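Putative isochorismatase (Burkholderia xenovorans, PDB 3OQP) is probably a hydrolase of the isochorismatase superfamily, related to nicotinamidases, whose natural substrate is not established. Local coordinates at residues Arg6-Ile12 with Ile109-Thr115; Arg83-Val87 with Asp99-Trp103; Val137-Ala143 with Phe173-Thr179. All coordinates share one frame. Residue numbers count along the deposited sequence, not the author numbering.

Interaction 1 (Arg6-Ile12 with Ile109-Thr115); sequences RRALIVI and IDTLTVT
Strands 7-12 and 111-115 are central neighbours in the parallel six-stranded sheet of the isochorismatase-type alpha/beta fold, flanked by strands 51-56 and 136-140. Their axes approach to 4.8 Å and run parallel at a signed crossing angle of -24°, in the register Arg7-Thr111 to Val11-Thr115. Just before the strand, Arg6 N donates to Asp110 OD1 (2.9 Å), and Arg6 O receives both Asp110 N (3.0 Å) and Thr111 N (3.2 Å), so the turn at Asp110 is hydrogen-bonded to the residue preceding the strand. The extended Arg7 side chain (chi1 m, then t, t) passes Thr111 and Thr113 on its way to a salt bridge with Glu138. Ala8 N donates to Thr111 O (3.1 Å) and Ala8 O receives Thr113 N (2.8 Å); the Ala8 CB methyl meets Ile109 CD1 at 3.9 Å. Leu9 and Val11, on the same face as Arg7, pack under helix 30-47, and Leu9 CD1 reaches Thr115 CG2 (3.8 Å). Ile10 N donates a hydrogen bond to Thr113 O (2.8 Å), and Ile10 O accepts both N and OG1 of Thr115 (chi1 p), each at 3.0 Å. On the other face, shared with Ala8, Ile10 CG2 packs at 3.8 Å on both Leu112 CD1 and Val114 CG2, near helix 100-105. The ladder ends with Ile12 N donating to Thr115 O at 2.9 Å.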
loop_
_atom_site.group_PDB
_atom_site.type_symbol
_atom_site.label_atom_id
_atom_site.label_comp_id
_atom_site.label_asym_id
_atom_site.label_seq_id
_atom_site.Cartn_x
_atom_site.Cartn_y
_atom_site.Cartn_z
ATOM N N ARG A 6 21.189 1.757 -10.935
ATOM C CA ARG A 6 20.739 2.242 -12.251
ATOM C C ARG A 6 19.285 2.681 -12.090
ATOM O O ARG A 6 18.377 1.860 -12.045
ATOM C CB ARG A 6 20.947 1.192 -13.289
ATOM C CG ARG A 6 20.318 1.509 -14.643
ATOM C CD ARG A 6 20.647 2.849 -15.226
ATOM N NE ARG A 6 20.229 2.835 -16.630
ATOM C CZ ARG A 6 20.317 3.861 -17.445
ATOM N NH1 ARG A 6 20.801 5.036 -16.988
ATOM N NH2 ARG A 6 19.853 3.720 -18.691
ATOM N N ARG A 7 19.126 3.970 -11.829
ATOM C CA ARG A 7 17.900 4.575 -11.370
ATOM C C ARG A 7 17.104 5.121 -12.564
ATOM O O ARG A 7 17.680 5.625 -13.530
ATOM C CB ARG A 7 18.144 5.719 -10.350
ATOM C CG ARG A 7 18.735 5.283 -9.061
ATOM C CD ARG A 7 19.435 6.396 -8.286
ATOM N NE ARG A 7 19.609 6.091 -6.892
ATOM C CZ ARG A 7 20.756 6.044 -6.190
ATOM N NH1 ARG A 7 21.930 6.320 -6.744
ATOM N NH2 ARG A 7 20.712 5.855 -4.883
ATOM N N ALA A 8 15.789 5.075 -12.428
ATOM C CA ALA A 8 14.874 5.872 -13.237
ATOM C C ALA A 8 14.094 6.720 -12.206
ATOM O O ALA A 8 13.619 6.193 -11.224
ATOM C CB ALA A 8 13.907 5.028 -14.143
ATOM N N LEU A 9 13.891 7.981 -12.517
ATOM C CA LEU A 9 13.024 8.831 -11.724
ATOM C C LEU A 9 11.614 8.832 -12.355
ATOM O O LEU A 9 11.448 9.222 -13.512
ATOM C CB LEU A 9 13.579 10.265 -11.733
ATOM C CG LEU A 9 12.756 11.274 -10.949
ATOM C CD1 LEU A 9 12.853 10.982 -9.455
ATOM C CD2 LEU A 9 13.206 12.724 -11.306
ATOM N N ILE A 10 10.610 8.415 -11.577
ATOM C CA ILE A 10 9.217 8.469 -12.083
ATOM C C ILE A 10 8.481 9.566 -11.328
ATOM O O ILE A 10 8.656 9.694 -10.091
ATOM C CB ILE A 10 8.557 7.094 -11.914
ATOM C CG1 ILE A 10 7.233 7.047 -12.684
ATOM C CG2 ILE A 10 8.381 6.670 -10.464
ATOM C CD1 ILE A 10 6.692 5.632 -12.876
ATOM N N VAL A 11 7.829 10.431 -12.065
ATOM C CA VAL A 11 7.163 11.611 -11.574
ATOM C C VAL A 11 5.693 11.378 -11.729
ATOM O O VAL A 11 5.153 11.452 -12.871
ATOM C CB VAL A 11 7.628 12.843 -12.393
ATOM C CG1 VAL A 11 7.012 14.091 -11.835
ATOM C CG2 VAL A 11 9.176 12.942 -12.291
ATOM N N ILE A 12 4.974 10.986 -10.684
ATOM C CA ILE A 12 3.626 10.433 -10.763
ATOM C C ILE A 12 2.584 11.507 -10.560
ATOM O O ILE A 12 2.489 12.156 -9.497
ATOM C CB ILE A 12 3.424 9.304 -9.718
ATOM C CG1 ILE A 12 4.430 8.168 -9.991
ATOM C CG2 ILE A 12 2.004 8.782 -9.820
ATOM C CD1 ILE A 12 4.350 6.992 -9.037
ATOM N N ILE A 109 17.139 -0.733 -15.744
ATOM C CA ILE A 109 16.809 -0.114 -14.459
ATOM C C ILE A 109 16.689 -1.152 -13.362
ATOM O O ILE A 109 15.944 -2.136 -13.515
ATOM C CB ILE A 109 15.501 0.687 -14.582
ATOM C CG1 ILE A 109 15.616 1.753 -15.675
ATOM C CG2 ILE A 109 15.054 1.252 -13.195
ATOM C CD1 ILE A 109 16.762 2.764 -15.541
ATOM N N ASP A 110 17.398 -0.946 -12.247
ATOM C CA ASP A 110 17.305 -1.820 -11.105
ATOM C C ASP A 110 16.672 -1.107 -9.915
ATOM O O ASP A 110 16.340 -1.775 -8.907
ATOM C CB ASP A 110 18.640 -2.507 -10.722
ATOM C CG ASP A 110 19.729 -1.582 -10.262
ATOM O OD1 ASP A 110 19.493 -0.383 -9.986
ATOM O OD2 ASP A 110 20.880 -2.100 -10.169
ATOM N N THR A 111 16.466 0.207 -10.021
ATOM C CA THR A 111 16.037 1.061 -8.908
ATOM C C THR A 111 15.072 2.109 -9.426
ATOM O O THR A 111 15.433 2.865 -10.324
ATOM C CB THR A 111 17.239 1.754 -8.228
ATOM O OG1 THR A 111 18.191 0.770 -7.858
ATOM C CG2 THR A 111 16.856 2.526 -6.980
ATOM N N LEU A 112 13.839 2.133 -8.876
ATOM C CA LEU A 112 12.839 3.088 -9.324
ATOM C C LEU A 112 12.694 4.129 -8.241
ATOM O O LEU A 112 12.376 3.773 -7.096
ATOM C CB LEU A 112 11.502 2.392 -9.548
ATOM C CG LEU A 112 10.365 3.246 -10.066
ATOM C CD1 LEU A 112 10.611 3.762 -11.524
ATOM C CD2 LEU A 112 9.037 2.468 -9.965
ATOM N N THR A 113 12.989 5.387 -8.566
ATOM C CA THR A 113 12.910 6.486 -7.590
ATOM C C THR A 113 11.563 7.210 -7.815
ATOM O O THR A 113 11.272 7.761 -8.889
ATOM C CB THR A 113 14.034 7.489 -7.797
ATOM O OG1 THR A 113 15.298 6.797 -7.779
ATOM C CG2 THR A 113 14.062 8.566 -6.662
ATOM N N VAL A 114 10.710 7.208 -6.783
ATOM C CA VAL A 114 9.329 7.672 -6.876
ATOM C C VAL A 114 9.188 9.074 -6.282
ATOM O O VAL A 114 9.599 9.369 -5.134
ATOM C CB VAL A 114 8.408 6.708 -6.140
ATOM C CG1 VAL A 114 6.958 7.226 -6.070
ATOM C CG2 VAL A 114 8.457 5.356 -6.846
ATOM N N THR A 115 8.556 9.938 -7.074
ATOM C CA THR A 115 8.112 11.260 -6.691
ATOM C C THR A 115 6.672 11.441 -7.246
ATOM O O THR A 115 6.204 10.677 -8.124
ATOM C CB THR A 115 9.031 12.370 -7.273
ATOM O OG1 THR A 115 8.940 12.359 -8.713
ATOM C CG2 THR A 115 10.456 12.212 -6.760
#

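Interaction 2 (Arg83-Val87 with Asp99-Trp103); sequences RDHYV and DLAGW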
loop_
_atom_site.group_PDB
_atom_site.type_symbol
_atom_site.label_atom_id
_atom_site.label_comp_id
_atom_site.label_asym_id
_atom_site.label_seq_id
_atom_site.Cartn_x
_atom_site.Cartn_y
_atom_site.Cartn_z
ATOM N N ARG A 83 11.620 15.197 -20.707
ATOM C CA ARG A 83 11.365 13.898 -20.123
ATOM C C ARG A 83 11.909 12.848 -21.076
ATOM O O ARG A 83 12.063 13.105 -22.294
ATOM C CB ARG A 83 9.859 13.628 -19.912
ATOM C CG ARG A 83 9.045 13.686 -21.225
ATOM C CD ARG A 83 7.608 13.388 -20.976
ATOM N NE ARG A 83 6.867 13.205 -22.224
ATOM C CZ ARG A 83 5.726 13.798 -22.530
ATOM N NH1 ARG A 83 5.133 14.659 -21.690
ATOM N NH2 ARG A 83 5.169 13.497 -23.699
ATOM N N ASP A 84 12.113 11.631 -20.590
ATOM C CA ASP A 84 12.502 10.524 -21.487
ATOM C C ASP A 84 11.429 9.541 -21.824
ATOM O O ASP A 84 11.542 8.829 -22.837
ATOM C CB ASP A 84 13.641 9.785 -20.841
ATOM C CG ASP A 84 14.784 10.727 -20.541
ATOM O OD1 ASP A 84 15.402 11.244 -21.472
ATOM O OD2 ASP A 84 15.160 10.981 -19.371
ATOM N N HIS A 85 10.366 9.507 -21.039
ATOM C CA HIS A 85 9.222 8.631 -21.313
ATOM C C HIS A 85 7.971 9.209 -20.660
ATOM O O HIS A 85 8.053 10.008 -19.727
ATOM C CB HIS A 85 9.485 7.243 -20.775
ATOM C CG HIS A 85 8.523 6.207 -21.245
ATOM N ND1 HIS A 85 8.257 5.975 -22.575
ATOM C CD2 HIS A 85 7.822 5.289 -20.544
ATOM C CE1 HIS A 85 7.382 4.985 -22.662
ATOM N NE2 HIS A 85 7.118 4.538 -21.441
ATOM N N TYR A 86 6.821 8.813 -21.196
ATOM C CA TYR A 86 5.478 9.197 -20.787
ATOM C C TYR A 86 4.573 7.989 -20.718
ATOM O O TYR A 86 4.637 7.139 -21.582
ATOM C CB TYR A 86 4.911 10.240 -21.733
ATOM C CG TYR A 86 3.471 10.597 -21.464
ATOM C CD1 TYR A 86 2.461 9.863 -22.077
ATOM C CD2 TYR A 86 3.116 11.631 -20.602
ATOM C CE1 TYR A 86 1.119 10.214 -21.859
ATOM C CE2 TYR A 86 1.805 11.975 -20.410
ATOM C CZ TYR A 86 0.800 11.243 -20.989
ATOM O OH TYR A 86 -0.522 11.554 -20.811
ATOM N N VAL A 87 3.769 7.894 -19.666
ATOM C CA VAL A 87 2.810 6.827 -19.401
ATOM C C VAL A 87 1.499 7.475 -18.938
ATOM O O VAL A 87 1.538 8.265 -17.990
ATOM C CB VAL A 87 3.267 5.878 -18.297
ATOM C CG1 VAL A 87 2.168 4.847 -18.007
ATOM C CG2 VAL A 87 4.573 5.179 -18.700
ATOM N N ASP A 99 3.278 0.237 -20.580
ATOM C CA ASP A 99 4.562 -0.180 -21.079
ATOM C C ASP A 99 5.713 0.027 -20.082
ATOM O O ASP A 99 6.868 -0.154 -20.465
ATOM C CB ASP A 99 4.862 0.489 -22.393
ATOM C CG ASP A 99 5.174 1.952 -22.279
ATOM O OD1 ASP A 99 5.345 2.479 -21.161
ATOM O OD2 ASP A 99 5.311 2.578 -23.373
ATOM N N LEU A 100 5.397 0.371 -18.815
ATOM C CA LEU A 100 6.414 0.851 -17.894
ATOM C C LEU A 100 7.456 -0.228 -17.571
ATOM O O LEU A 100 8.640 0.025 -17.697
ATOM C CB LEU A 100 5.767 1.366 -16.587
ATOM C CG LEU A 100 6.723 1.909 -15.522
ATOM C CD1 LEU A 100 7.580 3.052 -16.119
ATOM C CD2 LEU A 100 5.949 2.357 -14.315
ATOM N N ALA A 101 7.019 -1.429 -17.184
ATOM C CA ALA A 101 7.943 -2.467 -16.797
ATOM C C ALA A 101 8.918 -2.781 -17.934
ATOM O O ALA A 101 10.109 -2.927 -17.725
ATOM C CB ALA A 101 7.204 -3.744 -16.380
ATOM N N GLY A 102 8.394 -2.931 -19.144
ATOM C CA GLY A 102 9.250 -3.210 -20.308
ATOM C C GLY A 102 10.228 -2.081 -20.614
ATOM O O GLY A 102 11.383 -2.302 -20.929
ATOM N N TRP A 103 9.762 -0.846 -20.466
ATOM C CA TRP A 103 10.581 0.295 -20.819
ATOM C C TRP A 103 11.758 0.372 -19.870
ATOM O O TRP A 103 12.908 0.620 -20.266
ATOM C CB TRP A 103 9.754 1.593 -20.842
ATOM C CG TRP A 103 10.496 2.773 -21.385
ATOM C CD1 TRP A 103 10.501 3.179 -22.693
ATOM C CD2 TRP A 103 11.290 3.710 -20.658
ATOM N NE1 TRP A 103 11.291 4.284 -22.835
ATOM C CE2 TRP A 103 11.808 4.626 -21.615
ATOM C CE3 TRP A 103 11.706 3.801 -19.341
ATOM C CZ2 TRP A 103 12.652 5.651 -21.269
ATOM C CZ3 TRP A 103 12.557 4.860 -19.007
ATOM C CH2 TRP A 103 12.987 5.760 -19.963
HETATM O O HOH W 1 3.506 4.928 -22.655
#
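Segment 83-87 enters strand 85-89 in extended conformation, while 99-103 is the first turn of helix 100-105, closed by Trp103 N donating to Asp99 O at 3.0 Å. The two backbones stay apart: the CA atoms of Val87 and Leu100 are separated by 7.1 Å, those of His85 and Trp103 by 8.5 Å, and side chains fill the gap. His85 and Val87 direct their CA-to-CB bonds toward the helix, and Tyr86 between them turns away. The His85 ring lies flat on the five-membered ring of Trp103, a face-to-face stack with centroids 3.7 Å apart and planes at 7°, and His85 CB sits 3.7 Å over the centroid of the Trp103 six-membered ring as a CH-pi contact. Strand 85-89 is an outermost strand of the parallel sheet within this chain, and helix 100-105 lies in the beta-alpha-beta crossover from it to strand 111-115, past the intervening strands 51-56 and 7-12. Cation-pi contact with Arg107 and packing on Val52 and Pro50 enclose Trp103. Asp99 sits at the N-cap position, but its side chain makes no capping bond; instead His85 NE2 donates to Asp99 OD1 at 2.7 Å, a His-carboxylate hydrogen bond. Water 1 donates to both Tyr86 O (2.7 Å) and Asp99 OD2 (3.0 Å). Farther in, Val87 CG2 approaches Asp99 OD1 at 3.7 Å and Leu100 CD1 at 4.5 Å.

Interaction 3 (Val137-Ala143 with Phe173-Thr179); sequences VEFLHDA and FAAVAST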
loop_
_atom_site.group_PDB
_atom_site.type_symbol
_atom_site.label_atom_id
_atom_site.label_comp_id
_atom_site.label_asym_id
_atom_site.label_seq_id
_atom_site.Cartn_x
_atom_site.Cartn_y
_atom_site.Cartn_z
ATOM N N VAL A 137 13.320 0.126 -4.793
ATOM C CA VAL A 137 12.518 1.321 -4.898
ATOM C C VAL A 137 13.060 2.356 -3.921
ATOM O O VAL A 137 13.522 2.014 -2.804
ATOM C CB VAL A 137 11.049 1.057 -4.544
ATOM C CG1 VAL A 137 10.223 2.388 -4.568
ATOM C CG2 VAL A 137 10.463 0.034 -5.508
ATOM N N GLU A 138 13.071 3.610 -4.329
ATOM C CA GLU A 138 13.371 4.755 -3.485
ATOM C C GLU A 138 12.137 5.659 -3.490
ATOM O O GLU A 138 11.388 5.749 -4.487
ATOM C CB GLU A 138 14.590 5.501 -4.036
ATOM C CG GLU A 138 15.831 4.608 -4.033
ATOM C CD GLU A 138 17.025 5.180 -4.737
ATOM O OE1 GLU A 138 16.857 5.935 -5.713
ATOM O OE2 GLU A 138 18.159 4.812 -4.334
ATOM N N PHE A 139 11.901 6.340 -2.361
ATOM C CA PHE A 139 10.724 7.238 -2.199
ATOM C C PHE A 139 11.211 8.535 -1.599
ATOM O O PHE A 139 11.831 8.514 -0.507
ATOM C CB PHE A 139 9.699 6.565 -1.279
ATOM C CG PHE A 139 8.497 7.399 -0.943
ATOM C CD1 PHE A 139 7.452 7.530 -1.824
ATOM C CD2 PHE A 139 8.402 8.031 0.281
ATOM C CE1 PHE A 139 6.369 8.276 -1.459
ATOM C CE2 PHE A 139 7.247 8.788 0.584
ATOM C CZ PHE A 139 6.279 8.926 -0.294
ATOM N N LEU A 140 11.010 9.641 -2.319
ATOM C CA LEU A 140 11.460 10.937 -1.890
ATOM C C LEU A 140 10.358 11.605 -1.049
ATOM O O LEU A 140 9.351 12.099 -1.598
ATOM C CB LEU A 140 11.919 11.796 -3.072
ATOM C CG LEU A 140 12.997 11.114 -3.917
ATOM C CD1 LEU A 140 13.580 12.076 -4.966
ATOM C CD2 LEU A 140 14.093 10.405 -3.092
ATOM N N HIS A 141 10.547 11.605 0.286
ATOM C CA HIS A 141 9.457 11.945 1.204
ATOM C C HIS A 141 9.066 13.436 1.086
ATOM O O HIS A 141 8.016 13.837 1.578
ATOM C CB HIS A 141 9.770 11.562 2.631
ATOM C CG HIS A 141 10.933 12.284 3.182
ATOM N ND1 HIS A 141 10.882 13.621 3.463
ATOM C CD2 HIS A 141 12.170 11.854 3.471
ATOM C CE1 HIS A 141 12.044 13.956 4.014
ATOM N NE2 HIS A 141 12.857 12.920 3.973
ATOM N N ASP A 142 9.928 14.251 0.510
ATOM C CA ASP A 142 9.712 15.697 0.404
ATOM C C ASP A 142 9.337 16.120 -1.019
ATOM O O ASP A 142 9.206 17.320 -1.300
ATOM C CB ASP A 142 10.923 16.424 0.973
ATOM C CG ASP A 142 12.193 16.157 0.195
ATOM O OD1 ASP A 142 12.166 15.462 -0.803
ATOM O OD2 ASP A 142 13.244 16.644 0.695
ATOM N N ALA A 143 9.136 15.130 -1.924
ATOM C CA ALA A 143 8.741 15.318 -3.311
ATOM C C ALA A 143 7.498 14.519 -3.639
ATOM O O ALA A 143 7.235 14.229 -4.808
ATOM C CB ALA A 143 9.900 14.978 -4.215
ATOM N N PHE A 173 9.553 -1.572 1.982
ATOM C CA PHE A 173 9.319 -1.468 0.568
ATOM C C PHE A 173 10.284 -0.571 -0.211
ATOM O O PHE A 173 10.475 -0.781 -1.403
ATOM C CB PHE A 173 7.882 -0.974 0.314
ATOM C CG PHE A 173 6.826 -1.909 0.840
ATOM C CD1 PHE A 173 6.416 -2.943 0.070
ATOM C CD2 PHE A 173 6.320 -1.826 2.138
ATOM C CE1 PHE A 173 5.490 -3.861 0.539
ATOM C CE2 PHE A 173 5.395 -2.705 2.599
ATOM C CZ PHE A 173 4.983 -3.734 1.798
ATOM N N ALA A 174 10.868 0.431 0.403
ATOM C CA ALA A 174 11.621 1.442 -0.312
ATOM C C ALA A 174 12.652 2.041 0.602
ATOM O O ALA A 174 12.524 1.990 1.862
ATOM C CB ALA A 174 10.670 2.564 -0.796
ATOM N N ALA A 175 13.699 2.625 0.016
ATOM C CA ALA A 175 14.569 3.539 0.723
ATOM C C ALA A 175 13.937 4.907 0.643
ATOM O O ALA A 175 13.813 5.488 -0.444
ATOM C CB ALA A 175 15.942 3.585 0.095
ATOM N N VAL A 176 13.560 5.394 1.838
ATOM C CA VAL A 176 12.899 6.698 2.008
ATOM C C VAL A 176 13.946 7.746 2.298
ATOM O O VAL A 176 14.768 7.561 3.214
ATOM C CB VAL A 176 11.844 6.638 3.092
ATOM C CG1 VAL A 176 11.187 8.038 3.349
ATOM C CG2 VAL A 176 10.769 5.564 2.801
ATOM N N ALA A 177 14.005 8.825 1.535
ATOM C CA ALA A 177 15.063 9.821 1.677
ATOM C C ALA A 177 14.616 11.150 1.229
ATOM O O ALA A 177 13.604 11.278 0.516
ATOM C CB ALA A 177 16.333 9.393 0.905
ATOM N N SER A 178 15.352 12.194 1.550
ATOM C CA SER A 178 15.088 13.506 1.028
ATOM C C SER A 178 15.613 13.615 -0.406
ATOM O O SER A 178 16.483 12.862 -0.826
ATOM C CB SER A 178 15.730 14.577 1.885
ATOM O OG SER A 178 17.152 14.504 1.784
ATOM N N THR A 179 15.123 14.627 -1.088
ATOM C CA THR A 179 15.627 14.947 -2.418
ATOM C C THR A 179 17.110 15.286 -2.384
ATOM O O THR A 179 17.871 14.836 -3.226
ATOM C CB THR A 179 14.770 16.070 -3.036
ATOM O OG1 THR A 179 13.420 15.608 -3.224
ATOM C CG2 THR A 179 15.309 16.485 -4.422
HETATM O O HOH W 2 13.084 -1.439 -2.370
#
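The Asp142 carboxylate grips the start of helix 179-188: its OD1 accepts Thr179 OG1 at 2.7 Å and Thr179 N at 3.1 Å, with a weak third bond from Thr179 N to OD2 (3.3 Å). Asp142 reaches this position through a type I turn, Leu140 to Ala143, closed by Ala143 N to Leu140 O (3.1 Å). Up to the turn the strands pair in parallel through backbone hydrogen bonds, each N donating: Ala175 N to Val137 O (2.9 Å), Phe139 N to Ala175 O (2.8 Å), Ala177 N to Phe139 O (3.0 Å) and, from within the turn, His141 N to Ala177 O (3.1 Å). Strand 175-177 forms one border of the six-stranded sheet within this chain, joined to strand 136-140 by a beta-alpha-beta crossover through helix 158-173. At the opening end, water 2 bridges Val137 N and Phe173 O, 2.9 Å from each. Val137 CG1 packs on Ala174 CB (3.8 Å), and Phe139 CD2 meets Val176 CG1 (4.1 Å). Beyond, Val176 touches Ala153 and Phe173 touches Asn121, both of the second subunit.

Overall arrangement
From the N terminus, strand 7-12 is joined by residues 109-115 only after some hundred residues, so interaction 1 closes a long loop through strands 51-56 and 85-89. Interaction 2 falls wholly within that loop, as a short closure of its own in which helix 100-105 folds back on strand 85-89; the same helix then leads to strand 111-115, and Leu100 meets Ile10 of interaction 1. Interaction 3 follows in series, closing the later excursion between strands 136-140 and 175-177. It joins interaction 1 directly, because strands 111-115 and 136-140 are sheet neighbours and Glu138 reaches Thr113. Interactions 2 and 3 do not touch, their centres about 20 Å apart toward opposite borders of one sheet.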